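Long-range contacts in spike protein S1 (Bat coronavirus HKU9, PDB 5GYQ), which forms the putative receptor-binding domain of the trimeric spike, through which the virion is predicted to attach to a host receptor before entry: residues M26-F34 and G161-A169; L41-V51 and F98-Y106. All coordinates share one frame; numbering follows the deposited sequence.

Interaction 1: residues M26-F34 and G161-A169; sequences MLYDCVFDF and GSKLVCPVA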
# COMPACT_ATOMS: atom_id res chain seq x y z
N MET A 26 0.03 -9.71 5.18
CA MET A 26 1.36 -10.28 5.30
C MET A 26 1.46 -11.62 4.58
O MET A 26 0.66 -12.53 4.82
CB MET A 26 1.74 -10.43 6.78
CG MET A 26 1.91 -9.10 7.50
SD MET A 26 2.25 -9.28 9.26
CE MET A 26 2.66 -7.60 9.70
N LEU A 27 2.45 -11.72 3.70
CA LEU A 27 2.73 -12.93 2.93
C LEU A 27 4.03 -13.56 3.40
O LEU A 27 5.09 -12.93 3.36
CB LEU A 27 2.81 -12.61 1.44
CG LEU A 27 1.76 -11.67 0.85
CD1 LEU A 27 2.02 -11.47 -0.64
CD2 LEU A 27 0.36 -12.22 1.09
N TYR A 28 3.93 -14.82 3.82
CA TYR A 28 5.06 -15.55 4.38
C TYR A 28 4.95 -17.04 4.10
O TYR A 28 3.88 -17.63 4.25
CB TYR A 28 5.14 -15.30 5.89
CG TYR A 28 6.28 -16.02 6.57
CD1 TYR A 28 6.07 -17.24 7.22
CD2 TYR A 28 7.56 -15.50 6.57
CE1 TYR A 28 7.11 -17.90 7.84
CE2 TYR A 28 8.61 -16.16 7.19
CZ TYR A 28 8.37 -17.36 7.83
OH TYR A 28 9.40 -18.02 8.45
N ASP A 29 6.07 -17.65 3.68
CA ASP A 29 6.15 -19.09 3.43
C ASP A 29 5.05 -19.57 2.49
O ASP A 29 4.23 -20.41 2.86
CB ASP A 29 6.09 -19.86 4.75
CG ASP A 29 6.48 -21.33 4.61
OD1 ASP A 29 6.16 -22.11 5.53
OD2 ASP A 29 7.09 -21.69 3.58
N CYS A 30 5.03 -19.04 1.27
CA CYS A 30 3.95 -19.34 0.33
C CYS A 30 4.26 -19.00 -1.12
O CYS A 30 5.24 -18.31 -1.44
CB CYS A 30 2.68 -18.59 0.75
SG CYS A 30 2.79 -16.79 0.55
N VAL A 31 3.39 -19.48 -2.00
CA VAL A 31 3.42 -19.13 -3.41
C VAL A 31 2.39 -18.03 -3.66
O VAL A 31 1.24 -18.15 -3.25
CB VAL A 31 3.12 -20.34 -4.32
CG1 VAL A 31 3.28 -19.96 -5.78
CG2 VAL A 31 4.04 -21.50 -3.97
N PHE A 32 2.82 -16.95 -4.31
CA PHE A 32 1.98 -15.78 -4.50
C PHE A 32 1.97 -15.33 -5.95
O PHE A 32 3.01 -15.29 -6.60
CB PHE A 32 2.47 -14.64 -3.59
CG PHE A 32 1.69 -13.37 -3.74
CD1 PHE A 32 2.30 -12.22 -4.22
CD2 PHE A 32 0.35 -13.32 -3.39
CE1 PHE A 32 1.58 -11.04 -4.36
CE2 PHE A 32 -0.37 -12.14 -3.52
CZ PHE A 32 0.25 -11.01 -4.01
N ASP A 33 0.79 -14.99 -6.45
CA ASP A 33 0.66 -14.50 -7.82
C ASP A 33 0.84 -12.98 -7.86
O ASP A 33 -0.11 -12.23 -7.66
CB ASP A 33 -0.70 -14.90 -8.41
CG ASP A 33 -0.82 -14.55 -9.88
OD1 ASP A 33 -1.96 -14.56 -10.41
OD2 ASP A 33 0.21 -14.25 -10.52
N PHE A 34 2.07 -12.55 -8.12
CA PHE A 34 2.42 -11.13 -8.10
C PHE A 34 1.69 -10.31 -9.16
O PHE A 34 1.57 -9.09 -9.03
CB PHE A 34 3.93 -10.96 -8.29
CG PHE A 34 4.72 -11.11 -7.02
CD1 PHE A 34 5.03 -12.36 -6.52
CD2 PHE A 34 5.15 -9.99 -6.33
CE1 PHE A 34 5.76 -12.50 -5.36
CE2 PHE A 34 5.88 -10.11 -5.17
CZ PHE A 34 6.19 -11.37 -4.68
N GLY A 161 17.34 -18.31 3.52
CA GLY A 161 17.10 -19.70 3.88
C GLY A 161 15.84 -20.23 3.25
O GLY A 161 15.43 -19.79 2.18
N SER A 162 15.21 -21.20 3.92
CA SER A 162 13.97 -21.78 3.43
C SER A 162 12.77 -20.93 3.84
O SER A 162 12.94 -19.86 4.43
CB SER A 162 13.81 -23.21 3.95
OG SER A 162 14.58 -23.41 5.12
N LYS A 163 11.58 -21.41 3.51
CA LYS A 163 10.33 -20.69 3.79
C LYS A 163 10.36 -19.30 3.17
O LYS A 163 10.62 -18.30 3.85
CB LYS A 163 10.08 -20.61 5.29
CG LYS A 163 10.07 -21.96 5.98
CD LYS A 163 10.26 -21.82 7.48
CE LYS A 163 10.55 -23.16 8.13
NZ LYS A 163 10.91 -23.01 9.57
N LEU A 164 10.10 -19.25 1.87
CA LEU A 164 10.14 -18.00 1.12
C LEU A 164 8.79 -17.70 0.48
O LEU A 164 7.90 -18.55 0.47
CB LEU A 164 11.22 -18.05 0.04
CG LEU A 164 12.63 -18.43 0.50
CD1 LEU A 164 13.57 -18.52 -0.70
CD2 LEU A 164 13.16 -17.45 1.53
N VAL A 165 8.65 -16.49 -0.03
CA VAL A 165 7.50 -16.14 -0.85
C VAL A 165 7.91 -16.16 -2.32
O VAL A 165 8.70 -15.32 -2.76
CB VAL A 165 6.93 -14.75 -0.49
CG1 VAL A 165 5.70 -14.45 -1.34
CG2 VAL A 165 6.60 -14.68 0.99
N CYS A 166 7.40 -17.13 -3.07
CA CYS A 166 7.80 -17.28 -4.47
C CYS A 166 6.66 -17.00 -5.44
O CYS A 166 5.52 -17.36 -5.18
CB CYS A 166 8.37 -18.68 -4.71
SG CYS A 166 10.02 -18.95 -4.01
N PRO A 167 6.96 -16.35 -6.57
CA PRO A 167 5.94 -15.99 -7.56
C PRO A 167 5.43 -17.18 -8.36
O PRO A 167 6.10 -18.21 -8.42
CB PRO A 167 6.67 -15.00 -8.47
CG PRO A 167 8.10 -15.43 -8.39
CD PRO A 167 8.31 -15.90 -6.98
N VAL A 168 4.26 -17.04 -8.98
CA VAL A 168 3.73 -18.09 -9.85
C VAL A 168 4.12 -17.79 -11.30
O VAL A 168 4.32 -16.64 -11.68
CB VAL A 168 2.19 -18.22 -9.75
CG1 VAL A 168 1.72 -18.01 -8.32
CG2 VAL A 168 1.48 -17.28 -10.71
N ALA A 169 4.25 -18.85 -12.10
CA ALA A 169 4.62 -18.70 -13.50
C ALA A 169 3.43 -19.01 -14.41
O ALA A 169 3.19 -18.30 -15.39
CB ALA A 169 5.79 -19.61 -13.84
O HOH W 1 8.65 -16.67 3.79
O HOH W 2 3.67 -14.10 -10.17
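In the small three-stranded parallel sheet near the two ends of the domain, Cys30 to Phe32 form the middle strand and Val165 to Pro167 pair beside it. Cys30 N donates to Leu164 O at 3.0 Å, and Cys166 N to Cys30 O in turn. The straightest link joins Phe32 N to Cys166 O at 2.9 Å (166° at the hydrogen), whereas Val168 N to Phe32 O is weak. Val165 fills the side that also carries Cys30 and Phe32. Its CG1, anti to the backbone N (chi1 -178°), touches Phe32 CB at 3.9 Å, and its CG2 presses on Leu27 O at 3.3 Å. Pro167 CB meets the Phe34 ring at CD1, 3.7 Å away. That ring has Phe32 CD1 offset over one face, and Leu27 CD1 lies over the centre of the Phe32 ring. On the side of Val31 and Cys166, Val31 CG1 packs against Val168 CG1 at 3.6 Å. Water bridges extend the pairing: one accepts from Asp29 N and donates to Lys163 O, the other accepts from Phe34 N and donates to Val168 O. Gln3 NE2 hydrogen-bonds to both Asp29 OD2 and Leu164 O. With disulfides Cys6–Cys30 and Cys60–Cys166 leaving the paired strands, this is a disulfide-braced parallel sheet that brings together the N- and C-terminal ends of a betacoronavirus S1 C-terminal domain.

Interaction 2: residues L41-V51 and F98-Y106; sequences LPTHQLQCYGV and FYGCLHAFY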
# COMPACT_ATOMS: atom_id res chain seq x y z
N LEU A 41 -3.08 -4.76 -12.66
CA LEU A 41 -3.55 -3.43 -12.28
C LEU A 41 -3.26 -2.40 -13.37
O LEU A 41 -2.21 -2.45 -14.01
CB LEU A 41 -2.90 -2.99 -10.97
CG LEU A 41 -3.30 -3.77 -9.72
CD1 LEU A 41 -2.53 -3.27 -8.51
CD2 LEU A 41 -4.80 -3.66 -9.48
N PRO A 42 -4.20 -1.47 -13.58
CA PRO A 42 -4.01 -0.36 -14.53
C PRO A 42 -3.06 0.69 -13.95
O PRO A 42 -3.49 1.62 -13.29
CB PRO A 42 -5.43 0.21 -14.68
CG PRO A 42 -6.11 -0.14 -13.41
CD PRO A 42 -5.54 -1.46 -12.97
N THR A 43 -1.77 0.52 -14.23
CA THR A 43 -0.73 1.30 -13.57
C THR A 43 -0.77 2.79 -13.88
O THR A 43 -0.83 3.20 -15.04
CB THR A 43 0.67 0.76 -13.94
OG1 THR A 43 0.78 -0.60 -13.52
CG2 THR A 43 1.76 1.59 -13.27
N HIS A 44 -0.76 3.60 -12.82
CA HIS A 44 -0.64 5.05 -12.94
C HIS A 44 0.80 5.47 -12.70
O HIS A 44 1.31 6.37 -13.36
CB HIS A 44 -1.58 5.73 -11.94
CG HIS A 44 -1.26 7.17 -11.69
ND1 HIS A 44 -1.72 8.19 -12.49
CD2 HIS A 44 -0.52 7.76 -10.72
CE1 HIS A 44 -1.28 9.35 -12.03
NE2 HIS A 44 -0.55 9.12 -10.95
N GLN A 45 1.45 4.81 -11.75
CA GLN A 45 2.85 5.08 -11.43
C GLN A 45 3.44 3.95 -10.58
O GLN A 45 2.91 3.63 -9.52
CB GLN A 45 2.99 6.42 -10.70
CG GLN A 45 3.97 7.39 -11.34
CD GLN A 45 3.29 8.43 -12.20
OE1 GLN A 45 2.11 8.73 -12.03
NE2 GLN A 45 4.04 9.00 -13.15
N LEU A 46 4.53 3.36 -11.05
CA LEU A 46 5.19 2.29 -10.31
C LEU A 46 6.63 2.66 -9.99
O LEU A 46 7.46 2.79 -10.89
CB LEU A 46 5.14 0.97 -11.09
CG LEU A 46 5.88 -0.24 -10.51
CD1 LEU A 46 5.31 -0.65 -9.16
CD2 LEU A 46 5.83 -1.40 -11.48
N GLN A 47 6.93 2.83 -8.71
CA GLN A 47 8.25 3.27 -8.29
C GLN A 47 8.89 2.27 -7.34
O GLN A 47 8.33 1.96 -6.29
CB GLN A 47 8.18 4.64 -7.63
CG GLN A 47 9.53 5.25 -7.32
CD GLN A 47 10.22 5.78 -8.56
OE1 GLN A 47 9.64 6.55 -9.32
NE2 GLN A 47 11.46 5.35 -8.77
N CYS A 48 10.07 1.77 -7.68
CA CYS A 48 10.72 0.76 -6.86
C CYS A 48 12.03 1.23 -6.23
O CYS A 48 12.75 2.04 -6.80
CB CYS A 48 10.97 -0.51 -7.68
SG CYS A 48 9.47 -1.41 -8.15
N TYR A 49 12.32 0.69 -5.05
CA TYR A 49 13.51 1.02 -4.29
C TYR A 49 14.21 -0.26 -3.82
O TYR A 49 13.64 -1.03 -3.04
CB TYR A 49 13.16 1.89 -3.08
CG TYR A 49 12.24 3.05 -3.39
CD1 TYR A 49 12.75 4.29 -3.77
CD2 TYR A 49 10.86 2.90 -3.31
CE1 TYR A 49 11.91 5.35 -4.06
CE2 TYR A 49 10.02 3.96 -3.60
CZ TYR A 49 10.55 5.18 -3.97
OH TYR A 49 9.71 6.22 -4.26
N GLY A 50 15.43 -0.47 -4.30
CA GLY A 50 16.21 -1.63 -3.92
C GLY A 50 16.03 -2.79 -4.88
O GLY A 50 16.62 -3.86 -4.71
N VAL A 51 15.21 -2.57 -5.90
CA VAL A 51 14.90 -3.58 -6.90
C VAL A 51 14.31 -2.88 -8.11
O VAL A 51 13.70 -1.83 -7.97
CB VAL A 51 13.92 -4.65 -6.34
CG1 VAL A 51 12.63 -3.99 -5.86
CG2 VAL A 51 13.63 -5.74 -7.37
N PHE A 98 13.29 1.93 3.18
CA PHE A 98 12.26 1.14 2.52
C PHE A 98 12.82 0.35 1.35
O PHE A 98 13.43 0.91 0.44
CB PHE A 98 11.13 2.06 2.04
CG PHE A 98 10.04 1.33 1.30
CD1 PHE A 98 9.25 0.39 1.94
CD2 PHE A 98 9.79 1.61 -0.03
CE1 PHE A 98 8.24 -0.27 1.26
CE2 PHE A 98 8.79 0.95 -0.72
CZ PHE A 98 8.02 0.01 -0.07
N TYR A 99 12.63 -0.96 1.40
CA TYR A 99 12.98 -1.85 0.30
C TYR A 99 11.69 -2.44 -0.25
O TYR A 99 10.99 -3.18 0.45
CB TYR A 99 13.95 -2.94 0.77
CG TYR A 99 14.17 -4.08 -0.22
CD1 TYR A 99 14.38 -3.83 -1.57
CD2 TYR A 99 14.20 -5.40 0.22
CE1 TYR A 99 14.59 -4.87 -2.46
CE2 TYR A 99 14.42 -6.44 -0.67
CZ TYR A 99 14.62 -6.17 -2.01
OH TYR A 99 14.83 -7.20 -2.89
N GLY A 100 11.37 -2.10 -1.50
CA GLY A 100 10.11 -2.55 -2.08
C GLY A 100 9.56 -1.60 -3.12
O GLY A 100 10.33 -0.91 -3.78
N CYS A 101 8.24 -1.57 -3.29
CA CYS A 101 7.65 -0.77 -4.36
C CYS A 101 6.36 -0.04 -3.99
O CYS A 101 5.56 -0.52 -3.20
CB CYS A 101 7.38 -1.65 -5.58
SG CYS A 101 8.88 -2.24 -6.40
N LEU A 102 6.19 1.14 -4.58
CA LEU A 102 4.96 1.91 -4.50
C LEU A 102 4.23 1.79 -5.83
O LEU A 102 4.73 2.24 -6.87
CB LEU A 102 5.25 3.38 -4.20
CG LEU A 102 6.10 3.69 -2.97
CD1 LEU A 102 6.33 5.19 -2.87
CD2 LEU A 102 5.42 3.16 -1.71
N HIS A 103 3.05 1.17 -5.79
CA HIS A 103 2.28 0.97 -7.01
C HIS A 103 0.95 1.71 -6.96
O HIS A 103 0.01 1.28 -6.29
CB HIS A 103 2.05 -0.52 -7.25
CG HIS A 103 1.53 -0.84 -8.62
ND1 HIS A 103 1.33 -2.13 -9.06
CD2 HIS A 103 1.18 -0.03 -9.65
CE1 HIS A 103 0.87 -2.10 -10.30
NE2 HIS A 103 0.77 -0.84 -10.68
N ALA A 104 0.88 2.82 -7.67
CA ALA A 104 -0.35 3.58 -7.79
C ALA A 104 -1.05 3.23 -9.10
O ALA A 104 -0.44 3.22 -10.17
CB ALA A 104 -0.07 5.07 -7.73
N PHE A 105 -2.35 2.93 -9.00
CA PHE A 105 -3.13 2.49 -10.15
C PHE A 105 -4.46 3.23 -10.22
O PHE A 105 -4.95 3.75 -9.22
CB PHE A 105 -3.36 0.98 -10.09
CG PHE A 105 -3.99 0.50 -8.81
CD1 PHE A 105 -5.37 0.35 -8.71
CD2 PHE A 105 -3.22 0.21 -7.70
CE1 PHE A 105 -5.95 -0.10 -7.54
CE2 PHE A 105 -3.80 -0.23 -6.52
CZ PHE A 105 -5.17 -0.38 -6.45
N TYR A 106 -5.05 3.26 -11.41
CA TYR A 106 -6.27 4.03 -11.65
C TYR A 106 -7.51 3.40 -11.03
O TYR A 106 -7.71 2.19 -11.09
CB TYR A 106 -6.49 4.21 -13.16
CG TYR A 106 -5.49 5.15 -13.81
CD1 TYR A 106 -5.71 6.52 -13.80
CD2 TYR A 106 -4.34 4.67 -14.41
CE1 TYR A 106 -4.80 7.39 -14.39
CE2 TYR A 106 -3.43 5.53 -14.99
CZ TYR A 106 -3.66 6.89 -14.98
OH TYR A 106 -2.76 7.75 -15.56
O HOH W 3 0.53 7.17 -15.94
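The edge of the five-stranded antiparallel core sheet is built here, where strand 43-49 runs against strand 100-106 and a disulfide ties the two together. Cys48 SG and Cys101 SG, 2.0 Å apart with chi3 110°, bridge a non-hydrogen-bonded pair. Paired backbone bonds flank it, Gln47 with Leu102 and Tyr49 with Gly100. Toward the start of strand 43-49 a classic bulge shifts the register by one residue: His44 N (2.7 Å) and Gln45 N (2.9 Å) both donate to Ala104 O. Just before it, Pro42 centres an inverse gamma turn and its O accepts from Tyr106 N. At the bulge the imidazole of His44 swings anti to the backbone N (chi1 163°) and meets Tyr106. His44 CB lies over the tyrosine face, 3.9 Å from the ring centroid, while the imidazole turns its edge to that same ring with the planes at 84°; ND1 gives a weak bond to Tyr106 OH. Tyr149 stacks on the same imidazole. On the disulfide's side of the sheet, His103 NE2 shares a 2.9 Å hydrogen bond with Thr43 OG1, which approaches at the ring edge, and His103 ND1 hydrogen-bonds to Val37 O. Held at both nitrogens, this buried imidazole has its rotation fixed, and Leu46 CD1 rests off-centre on it. Leu41 CD1 makes a CH-pi contact over one face of Phe105, offset toward the rim, 4.0 Å from its centroid. On the opposite side from the disulfide, Tyr49 CD2 meets the edge of Phe98 at CD2, 3.7 Å away. An antiparallel edge pair with a classic bulge and a cross-strand disulfide thus finishes this core sheet of the receptor-binding domain.

Interaction 2 is nested within the loop closed by interaction 1: strand 30-32 is followed in the chain by strand 43-49, and residues 161-169 return only after the core sheet is complete. Their centres lie 19 Å apart and their nearest atoms about 7 Å, without touching. The core sheet relates them, since strand 23-27, which enters interaction 1 through Leu27, forms one edge of it and strand 43-49 the other. Interaction 1 is more peripheral, its centre 18 Å from the centre of the chain against 9 Å for interaction 2. Interaction 2 also lies toward the glycan, the His44 side chain being about 10 Å from a bound N-acetylglucosamine.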